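Local coordinates for putative aldolase (Bacteroides vulgatus ATCC 8482, PDB 3DXI), which is a putative aldolase of unestablished function, built as a closed eight-stranded parallel TIM-type barrel with family ties to the HMGL-like proteins, at residues 10-15 and 222-227; 18-23 and 51-56; 41-46 and 76-81; 270-275 and 285-290. All blocks are in the same frame, centred on the assembly; numbering follows the deposited sequence.

Interaction 1: 10-15 and 222-227; sequences LRDGGY and MGRGAG
R224 folds across Y15 at the seam of a TIM barrel, where the chain that follows the first strand (4-7) meets the loop that follows the last one (214-217). Both segments lie at the C-terminal end of the strands, the end that carries the active site in TIM-barrel enzymes generally. The CB of R224 sits over the centre of the Y15 ring, 3.9 Å from its centroid and 11° off the normal, a CH-pi contact. Farther out, the R224 chain bends at chi3 (67°), which sets NE beside the ring, 3.1 Å from Y15 CD1. The guanidinium does not stack on the tyrosine: Y15 CD1 lies at its edge, and the two planes are 87° apart. The same guanidinium is near D12, but only as a charge, since D12 OD1 is 4.1 Å from R224 NH1 and well out of its plane; D12 OD1 is already in a salt bridge with R11. Deeper in, M222, a selenomethionine, is extended beyond CG and meets the backbone of G13. Its CG is 3.5 Å from G13 CA and its CE ends 3.3 Å from G13 O. M222 also touches W267. No direct hydrogen bond crosses between the segments. One water does the joining: it donates to D12 O at 2.7 Å, donates weakly to D12 OD1, and accepts from R224 N at 3.0 Å.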
# COMPACT_ATOMS: atom_id res chain seq x y z
N LEU A 10 10.06 10.51 14.65
CA LEU A 10 11.42 10.99 14.93
C LEU A 10 12.45 9.90 15.22
O LEU A 10 13.61 10.00 14.79
CB LEU A 10 11.40 11.98 16.10
CG LEU A 10 10.53 13.23 15.93
CD1 LEU A 10 10.70 14.14 17.14
CD2 LEU A 10 10.92 13.97 14.65
N ARG A 11 12.04 8.87 15.95
CA ARG A 11 12.93 7.77 16.31
C ARG A 11 13.28 6.90 15.11
O ARG A 11 14.45 6.56 14.88
CB ARG A 11 12.29 6.91 17.41
CG ARG A 11 13.19 5.82 17.99
CD ARG A 11 13.23 4.56 17.13
NE ARG A 11 11.96 3.84 17.13
CZ ARG A 11 11.75 2.70 16.46
NH1 ARG A 11 12.72 2.17 15.74
NH2 ARG A 11 10.58 2.10 16.53
N ASP A 12 12.26 6.54 14.34
CA ASP A 12 12.43 5.69 13.18
C ASP A 12 12.83 6.43 11.91
O ASP A 12 13.48 5.87 11.03
CB ASP A 12 11.14 4.91 12.95
CG ASP A 12 11.37 3.43 12.77
OD1 ASP A 12 12.44 2.93 13.18
OD2 ASP A 12 10.46 2.77 12.22
N GLY A 13 12.44 7.70 11.81
CA GLY A 13 12.78 8.47 10.62
C GLY A 13 14.11 9.19 10.71
O GLY A 13 14.62 9.66 9.69
N GLY A 14 14.67 9.28 11.92
CA GLY A 14 15.94 9.96 12.12
C GLY A 14 17.08 9.39 11.30
O GLY A 14 18.08 10.07 11.05
N TYR A 15 16.94 8.14 10.88
CA TYR A 15 17.95 7.46 10.08
C TYR A 15 18.55 8.36 8.99
O TYR A 15 19.77 8.49 8.87
CB TYR A 15 17.31 6.23 9.44
CG TYR A 15 18.23 5.42 8.55
CD1 TYR A 15 19.01 4.39 9.08
CD2 TYR A 15 18.29 5.65 7.18
CE1 TYR A 15 19.83 3.61 8.26
CE2 TYR A 15 19.10 4.88 6.35
CZ TYR A 15 19.86 3.86 6.90
OH TYR A 15 20.66 3.09 6.09
N MSE A 222 7.54 7.57 7.19
CA MSE A 222 8.98 7.82 7.33
C MSE A 222 9.67 6.73 8.13
O MSE A 222 9.27 6.40 9.25
CB MSE A 222 9.22 9.19 7.99
CG MSE A 222 10.69 9.61 8.05
SE MSE A 222 10.90 11.37 8.84
CE MSE A 222 12.65 11.84 8.15
N GLY A 223 10.72 6.17 7.54
CA GLY A 223 11.48 5.10 8.15
C GLY A 223 12.47 4.63 7.11
O GLY A 223 12.33 4.96 5.94
N ARG A 224 13.48 3.87 7.52
CA ARG A 224 14.47 3.40 6.55
C ARG A 224 13.86 2.46 5.51
O ARG A 224 12.90 1.73 5.79
CB ARG A 224 15.64 2.73 7.27
CG ARG A 224 15.26 1.61 8.23
CD ARG A 224 16.50 1.00 8.87
NE ARG A 224 17.20 1.91 9.78
CZ ARG A 224 16.91 2.07 11.06
NH1 ARG A 224 15.92 1.38 11.61
NH2 ARG A 224 17.60 2.93 11.81
N GLY A 225 14.41 2.51 4.30
CA GLY A 225 13.93 1.66 3.22
C GLY A 225 12.49 1.92 2.81
O GLY A 225 12.12 3.06 2.49
N ALA A 226 11.69 0.86 2.82
CA ALA A 226 10.28 0.94 2.44
C ALA A 226 9.46 1.69 3.48
O ALA A 226 8.32 2.08 3.22
CB ALA A 226 9.72 -0.46 2.23
N GLY A 227 10.03 1.88 4.66
CA GLY A 227 9.33 2.61 5.70
C GLY A 227 8.29 1.86 6.50
O GLY A 227 8.20 0.64 6.43
O HOH W 1 13.84 3.25 10.39

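Interaction 2: 18-23 and 51-56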
# COMPACT_ATOMS: atom_id res chain seq x y z
N ASN A 18 20.57 11.67 10.52
CA ASN A 18 21.46 11.45 11.66
C ASN A 18 20.68 11.77 12.92
O ASN A 18 21.28 12.14 13.94
CB ASN A 18 22.68 12.36 11.60
CG ASN A 18 23.53 12.13 10.38
OD1 ASN A 18 23.78 10.99 9.99
ND2 ASN A 18 23.99 13.21 9.76
N TRP A 19 19.36 11.63 12.86
CA TRP A 19 18.50 11.91 14.00
C TRP A 19 18.54 13.38 14.41
O TRP A 19 18.27 13.73 15.56
CB TRP A 19 18.86 11.00 15.17
CG TRP A 19 18.35 9.61 14.98
CD1 TRP A 19 17.10 9.15 15.29
CD2 TRP A 19 19.02 8.53 14.32
NE1 TRP A 19 16.95 7.85 14.85
CE2 TRP A 19 18.11 7.45 14.25
CE3 TRP A 19 20.30 8.37 13.76
CZ2 TRP A 19 18.44 6.22 13.66
CZ3 TRP A 19 20.63 7.16 13.17
CH2 TRP A 19 19.70 6.10 13.12
N ASP A 20 18.89 14.25 13.47
CA ASP A 20 18.90 15.67 13.75
C ASP A 20 17.63 16.25 13.18
O ASP A 20 17.26 15.96 12.04
CB ASP A 20 20.11 16.36 13.11
CG ASP A 20 21.38 16.19 13.93
OD1 ASP A 20 21.34 16.46 15.15
OD2 ASP A 20 22.42 15.80 13.34
N PHE A 21 16.94 17.03 14.00
CA PHE A 21 15.70 17.68 13.61
C PHE A 21 15.73 19.03 14.30
O PHE A 21 15.91 19.10 15.51
CB PHE A 21 14.49 16.88 14.09
CG PHE A 21 14.27 15.59 13.34
CD1 PHE A 21 13.86 15.60 12.01
CD2 PHE A 21 14.48 14.36 13.97
CE1 PHE A 21 13.65 14.40 11.32
CE2 PHE A 21 14.27 13.17 13.29
CZ PHE A 21 13.86 13.18 11.96
N ASN A 22 15.57 20.09 13.52
CA ASN A 22 15.57 21.44 14.05
C ASN A 22 14.29 21.67 14.86
O ASN A 22 13.26 21.04 14.60
CB ASN A 22 15.69 22.42 12.88
CG ASN A 22 17.01 22.27 12.13
OD1 ASN A 22 17.08 22.45 10.91
ND2 ASN A 22 18.07 21.95 12.86
N SER A 23 14.37 22.57 15.84
CA SER A 23 13.25 22.87 16.73
C SER A 23 11.94 23.22 16.04
O SER A 23 10.86 22.96 16.58
CB SER A 23 13.63 24.01 17.69
OG SER A 23 13.60 25.26 17.03
N LYS A 51 30.62 5.58 18.04
CA LYS A 51 31.85 5.81 17.30
C LYS A 51 31.58 6.75 16.12
O LYS A 51 32.30 7.72 15.91
CB LYS A 51 32.42 4.49 16.79
CG LYS A 51 33.72 4.65 16.00
CD LYS A 51 34.23 3.32 15.47
CE LYS A 51 35.54 3.50 14.72
NZ LYS A 51 36.06 2.21 14.16
N GLU A 52 30.53 6.46 15.36
CA GLU A 52 30.18 7.31 14.24
C GLU A 52 29.12 8.31 14.68
O GLU A 52 28.29 8.01 15.55
CB GLU A 52 29.68 6.47 13.07
CG GLU A 52 30.80 5.67 12.42
CD GLU A 52 30.37 4.98 11.15
OE1 GLU A 52 29.34 5.38 10.58
OE2 GLU A 52 31.08 4.05 10.71
N TYR A 53 29.14 9.50 14.10
CA TYR A 53 28.20 10.55 14.45
C TYR A 53 26.73 10.15 14.52
O TYR A 53 26.20 9.48 13.63
CB TYR A 53 28.33 11.74 13.48
CG TYR A 53 27.36 12.86 13.76
CD1 TYR A 53 27.49 13.66 14.90
CD2 TYR A 53 26.29 13.13 12.90
CE1 TYR A 53 26.58 14.68 15.18
CE2 TYR A 53 25.38 14.15 13.16
CZ TYR A 53 25.53 14.92 14.31
OH TYR A 53 24.63 15.92 14.59
N MSE A 54 26.09 10.57 15.60
CA MSE A 54 24.67 10.37 15.82
C MSE A 54 24.18 11.72 16.30
O MSE A 54 24.81 12.35 17.14
CB MSE A 54 24.41 9.32 16.91
CG MSE A 54 24.49 7.90 16.41
SE MSE A 54 23.33 6.74 17.44
CE MSE A 54 21.64 7.29 16.69
N GLY A 55 23.05 12.17 15.76
CA GLY A 55 22.50 13.47 16.14
C GLY A 55 21.64 13.53 17.39
O GLY A 55 21.52 12.55 18.14
N LYS A 56 21.04 14.69 17.60
CA LYS A 56 20.20 14.96 18.75
C LYS A 56 19.32 13.82 19.24
O LYS A 56 19.47 13.36 20.37
CB LYS A 56 19.32 16.19 18.47
CG LYS A 56 18.29 16.48 19.57
CD LYS A 56 17.79 17.92 19.52
CE LYS A 56 18.92 18.89 19.86
NZ LYS A 56 18.46 20.31 19.88
O HOH W 2 23.84 8.76 12.09
O HOH W 3 15.93 19.84 17.96
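D20 and Y53 meet tip to tip, and the D20 carboxylate takes two hydrogen bonds from 51-56. The Y53 hydroxyl donates to the syn lone pair of D20 OD2 over 2.5 Å, while the other oxygen, OD1, takes the backbone N of K56 at 3.0 Å from above the carboxylate plane. One carboxylate thus holds two points of 51-56, with G55 lying against it. The apolar part is also close. M54, a selenomethionine, bends at chi3 (75°), which sets CE over the six-membered ring of W19, offset toward the rim and 3.4 Å from W19 CE3; the selenium stays farther off in an oblique Met-aromatic contact. N18 adds a carbon contact, its CB 3.6 Å from Y53 CE2. On the exposed side, with N18 and K56, waters do the bridging: one donates to both N18 OD1 and Y53 O, another links F21 O to K56 NZ. Behind the contact, W19 NE1 bonds to R11 O and its ring meets that of Y45 on strand 40-45. W19 and F21 both rest on F57 of helix 56-59, so the pair of loops sits between that helix and the start of helix 23-34, at the C-terminal end of the barrel strands.

Interaction 3: 41-46 and 76-81; sequences LEVGYR and IAIMLN
M79, a selenomethionine, fills the hollow between E42 and Y45 on strand 40-45, the second strand of the barrel, which is paired in parallel with the third, 75-81; the short segments 41-45 and 76-81 are 43° apart in direction. M79 and Y45 lie side by side, pointing the same way: Y45 CE1 is 3.7 Å from M79 CG, and the selenium makes an oblique Met-aromatic contact with the ring. E42 OE2 reaches to 3.4 Å from M79 CB. Farther back on this face, the small A77 stands beside E42. A beta bulge at V43-G44 interrupts the register. E42 pairs with A77 and Y45 with M79, leaving two residues between them on one strand against one, I78, on the other. Backbone bonds run on either side of it. Before the bulge, A77 N donates to L41 O (2.9 Å) and V43 N to A77 O; after it, M79 N donates to G44 O (2.8 Å) and R46 N to M79 O. On the opposite face the bumps are branched. I76 CG2 nudges V43 CG2, while I78 CD1, placed by chi2 (86°), comes within 3.5 Å of R46 CG. L41 on this side packs on Y29 and M33 of helix 23-34. The two faces therefore differ in chemistry. The helix-side one is largely greasy, whereas the other buries polar ends that have partners: E42 OE1 bridges to R11 and R105, and Y45 OH shares a water with N81 ND2. That points to a polar network across the inside of the barrel.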
# COMPACT_ATOMS: atom_id res chain seq x y z
N LEU A 41 4.19 8.79 21.90
CA LEU A 41 5.13 9.37 20.96
C LEU A 41 6.53 8.89 21.34
O LEU A 41 7.03 9.22 22.41
CB LEU A 41 5.10 10.90 21.02
CG LEU A 41 3.76 11.63 20.94
CD1 LEU A 41 4.01 13.13 21.02
CD2 LEU A 41 3.03 11.28 19.65
N GLU A 42 7.15 8.09 20.48
CA GLU A 42 8.50 7.61 20.73
C GLU A 42 9.37 8.58 19.95
O GLU A 42 9.48 8.49 18.73
CB GLU A 42 8.67 6.19 20.20
CG GLU A 42 10.02 5.60 20.50
CD GLU A 42 10.07 4.14 20.13
OE1 GLU A 42 9.80 3.84 18.95
OE2 GLU A 42 10.36 3.31 21.01
N VAL A 43 9.97 9.51 20.67
CA VAL A 43 10.75 10.59 20.08
C VAL A 43 12.22 10.34 19.75
O VAL A 43 12.84 11.14 19.05
CB VAL A 43 10.66 11.84 20.97
CG1 VAL A 43 9.19 12.23 21.16
CG2 VAL A 43 11.31 11.56 22.32
N GLY A 44 12.78 9.24 20.25
CA GLY A 44 14.18 8.98 19.96
C GLY A 44 14.82 7.90 20.79
O GLY A 44 14.16 7.17 21.53
N TYR A 45 16.14 7.80 20.65
CA TYR A 45 16.95 6.82 21.36
C TYR A 45 17.73 7.48 22.48
O TYR A 45 17.88 8.70 22.52
CB TYR A 45 17.98 6.19 20.41
CG TYR A 45 17.43 5.29 19.32
CD1 TYR A 45 17.23 3.93 19.56
CD2 TYR A 45 17.13 5.79 18.06
CE1 TYR A 45 16.74 3.09 18.57
CE2 TYR A 45 16.64 4.96 17.04
CZ TYR A 45 16.45 3.61 17.31
OH TYR A 45 15.96 2.77 16.34
N ARG A 46 18.20 6.64 23.40
CA ARG A 46 19.08 7.06 24.48
C ARG A 46 20.26 6.13 24.13
O ARG A 46 20.07 4.95 23.89
CB ARG A 46 18.50 6.73 25.86
CG ARG A 46 17.47 7.73 26.39
CD ARG A 46 18.07 9.10 26.70
NE ARG A 46 18.81 9.14 27.96
CZ ARG A 46 19.44 10.22 28.44
NH1 ARG A 46 19.41 11.36 27.76
NH2 ARG A 46 20.11 10.16 29.58
N ILE A 76 5.25 9.94 26.53
CA ILE A 76 6.51 9.97 25.80
C ILE A 76 7.34 8.71 26.03
O ILE A 76 7.43 8.19 27.14
CB ILE A 76 7.35 11.20 26.22
CG1 ILE A 76 6.56 12.49 25.98
CG2 ILE A 76 8.66 11.23 25.45
CD1 ILE A 76 6.29 12.77 24.52
N ALA A 77 7.96 8.23 24.96
CA ALA A 77 8.80 7.05 25.04
C ALA A 77 10.11 7.27 24.30
O ALA A 77 10.20 8.12 23.40
CB ALA A 77 8.07 5.85 24.44
N ILE A 78 11.13 6.52 24.70
CA ILE A 78 12.42 6.55 24.02
C ILE A 78 12.76 5.07 23.86
O ILE A 78 12.18 4.22 24.55
CB ILE A 78 13.54 7.29 24.83
CG1 ILE A 78 13.87 6.53 26.11
CG2 ILE A 78 13.12 8.74 25.09
CD1 ILE A 78 14.90 5.43 25.92
N MSE A 79 13.68 4.76 22.96
CA MSE A 79 14.05 3.37 22.74
C MSE A 79 15.51 3.10 23.07
O MSE A 79 16.37 3.97 22.94
CB MSE A 79 13.76 3.00 21.28
CG MSE A 79 14.28 1.63 20.86
SE MSE A 79 13.65 1.10 19.11
CE MSE A 79 11.96 0.32 19.66
N LEU A 80 15.77 1.86 23.49
CA LEU A 80 17.11 1.39 23.82
C LEU A 80 17.35 0.13 22.99
O LEU A 80 16.47 -0.71 22.87
CB LEU A 80 17.22 1.00 25.29
CG LEU A 80 17.15 2.05 26.40
CD1 LEU A 80 17.21 1.35 27.75
CD2 LEU A 80 18.31 3.03 26.24
N ASN A 81 18.55 0.01 22.42
CA ASN A 81 18.89 -1.17 21.65
C ASN A 81 19.47 -2.18 22.65
O ASN A 81 20.54 -1.96 23.22
CB ASN A 81 19.94 -0.84 20.58
CG ASN A 81 19.36 -0.04 19.41
OD1 ASN A 81 20.04 0.80 18.83
ND2 ASN A 81 18.11 -0.31 19.06
O HOH W 4 16.73 -0.06 16.66
O HOH W 5 20.47 2.09 23.10

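Interaction 4: 270-275 and 285-290; sequences NLPYML and EVMDWV
P272 turns its ring to V290, crossing it at about a right angle: CG is 4.0 Å from V290 CG2, and CB is just as near. The same proline has the selenium of M287, a selenomethionine, 4.3 Å from its CB. V286 CG1 comes 3.4 Å from P272 O. P272, in the first turn of helix 271-278, thus touches three residues of helix 283-290: V286, M287 and V290. The two short helices form a roughly antiparallel helical hairpin; the axes of the segments 271-275 and 285-290 approach to 9.0 Å, with 138° between their directions. One residue on, Y273 adds to the contact. Its CE1 is 4.0 Å from M287 CB, its hydroxyl lies near M287 CG, and the bend of M287 at chi2 (61°) places the selenium in an oblique Met-aromatic contact with the ring. At the head of the first helix, N270 is the N-cap: OD1 accepts from Y273 N at 3.0 Å, nearly straight. L271, M274 and L275 also pack on T236, E232 and F248 of the second subunit. No hydrogen bond or salt bridge passes between 270-275 and 285-290. The capping bond stays within its own helix, so van der Waals contact and mainly apolar packing join the pair.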
# COMPACT_ATOMS: atom_id res chain seq x y z
N ASN A 270 9.90 -0.23 -3.21
CA ASN A 270 10.28 -0.29 -4.62
C ASN A 270 10.58 -1.76 -4.90
O ASN A 270 10.51 -2.58 -3.99
CB ASN A 270 11.50 0.60 -4.92
CG ASN A 270 12.62 0.43 -3.91
OD1 ASN A 270 13.01 -0.68 -3.56
ND2 ASN A 270 13.16 1.56 -3.44
N LEU A 271 10.92 -2.11 -6.14
CA LEU A 271 11.14 -3.52 -6.47
C LEU A 271 12.16 -4.21 -5.56
O LEU A 271 11.92 -5.34 -5.14
CB LEU A 271 11.53 -3.69 -7.94
CG LEU A 271 11.69 -5.15 -8.39
CD1 LEU A 271 10.45 -5.96 -7.99
CD2 LEU A 271 11.92 -5.23 -9.90
N PRO A 272 13.30 -3.56 -5.27
CA PRO A 272 14.29 -4.19 -4.39
C PRO A 272 13.71 -4.45 -3.00
O PRO A 272 13.94 -5.51 -2.41
CB PRO A 272 15.40 -3.15 -4.34
CG PRO A 272 15.33 -2.53 -5.70
CD PRO A 272 13.85 -2.35 -5.90
N TYR A 273 12.96 -3.49 -2.48
CA TYR A 273 12.35 -3.64 -1.16
C TYR A 273 11.15 -4.58 -1.18
O TYR A 273 10.83 -5.20 -0.16
CB TYR A 273 11.95 -2.27 -0.58
CG TYR A 273 13.15 -1.40 -0.27
CD1 TYR A 273 14.31 -1.96 0.26
CD2 TYR A 273 13.12 -0.03 -0.49
CE1 TYR A 273 15.42 -1.17 0.56
CE2 TYR A 273 14.23 0.77 -0.20
CZ TYR A 273 15.37 0.19 0.33
OH TYR A 273 16.48 0.95 0.64
N MSE A 274 10.49 -4.70 -2.33
CA MSE A 274 9.37 -5.63 -2.42
C MSE A 274 9.96 -7.03 -2.37
O MSE A 274 9.41 -7.92 -1.71
CB MSE A 274 8.63 -5.46 -3.76
CG MSE A 274 7.77 -4.21 -3.85
SE MSE A 274 7.18 -3.85 -5.65
CE MSE A 274 6.95 -1.93 -5.54
N LEU A 275 11.07 -7.22 -3.07
CA LEU A 275 11.74 -8.52 -3.12
C LEU A 275 12.24 -8.94 -1.74
O LEU A 275 12.07 -10.09 -1.34
CB LEU A 275 12.91 -8.49 -4.11
CG LEU A 275 12.53 -8.48 -5.59
CD1 LEU A 275 13.73 -8.12 -6.45
CD2 LEU A 275 11.99 -9.85 -5.98
N GLU A 285 20.44 -5.64 2.81
CA GLU A 285 21.21 -6.67 2.11
C GLU A 285 20.86 -6.56 0.63
O GLU A 285 21.74 -6.39 -0.22
CB GLU A 285 20.84 -8.06 2.62
CG GLU A 285 22.03 -8.99 2.81
CD GLU A 285 21.65 -10.45 2.87
OE1 GLU A 285 20.60 -10.78 3.45
OE2 GLU A 285 22.41 -11.28 2.33
N VAL A 286 19.57 -6.64 0.32
CA VAL A 286 19.10 -6.59 -1.06
C VAL A 286 19.45 -5.32 -1.83
O VAL A 286 19.95 -5.40 -2.95
CB VAL A 286 17.58 -6.83 -1.15
CG1 VAL A 286 17.11 -6.71 -2.59
CG2 VAL A 286 17.25 -8.21 -0.62
N MSE A 287 19.20 -4.15 -1.24
CA MSE A 287 19.51 -2.90 -1.93
C MSE A 287 21.01 -2.77 -2.18
O MSE A 287 21.44 -2.14 -3.15
CB MSE A 287 19.01 -1.71 -1.11
CG MSE A 287 19.26 -0.35 -1.73
SE MSE A 287 18.40 -0.14 -3.47
CE MSE A 287 20.00 -0.11 -4.59
N ASP A 288 21.82 -3.38 -1.32
CA ASP A 288 23.27 -3.32 -1.53
C ASP A 288 23.63 -4.19 -2.72
O ASP A 288 24.53 -3.86 -3.48
CB ASP A 288 24.03 -3.77 -0.27
CG ASP A 288 23.90 -2.78 0.88
OD1 ASP A 288 23.83 -1.56 0.60
OD2 ASP A 288 23.87 -3.22 2.05
N TRP A 289 22.91 -5.31 -2.88
CA TRP A 289 23.16 -6.20 -4.01
C TRP A 289 22.84 -5.48 -5.32
O TRP A 289 23.64 -5.50 -6.25
CB TRP A 289 22.31 -7.47 -3.89
CG TRP A 289 22.80 -8.43 -2.85
CD1 TRP A 289 24.05 -8.49 -2.30
CD2 TRP A 289 22.07 -9.54 -2.29
NE1 TRP A 289 24.15 -9.56 -1.45
CE2 TRP A 289 22.95 -10.22 -1.42
CE3 TRP A 289 20.76 -10.02 -2.44
CZ2 TRP A 289 22.56 -11.36 -0.70
CZ3 TRP A 289 20.37 -11.15 -1.73
CH2 TRP A 289 21.27 -11.81 -0.87
N VAL A 290 21.67 -4.85 -5.37
CA VAL A 290 21.26 -4.11 -6.56
C VAL A 290 22.37 -3.11 -6.89
O VAL A 290 22.55 -2.71 -8.04
CB VAL A 290 19.95 -3.34 -6.32
CG1 VAL A 290 19.55 -2.59 -7.59
CG2 VAL A 290 18.85 -4.32 -5.91

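How the interactions relate
Interactions 1 and 2 sit at the C-terminal end of the barrel strands, and interaction 3 runs along strands 40-45 and 75-81 themselves; their centres are 13 to 14 Å apart. Along the chain, interactions 2 and 3 both lie within the long loop closed by interaction 1, and their segments alternate: 41-46 falls between 18-23 and 51-56, and 76-81 follows both. Interaction 1 is the hub: G14 O probably accepts from W19 N of interaction 2, and L10 CB packs on V43 O of interaction 3. Interaction 4 comes later, in the helices after the barrel, its centre about 28 Å from that of interaction 3. It meets interaction 1 where G225 and A226 pack on Y273, so the C-terminal hairpin rests on the last strand's loop.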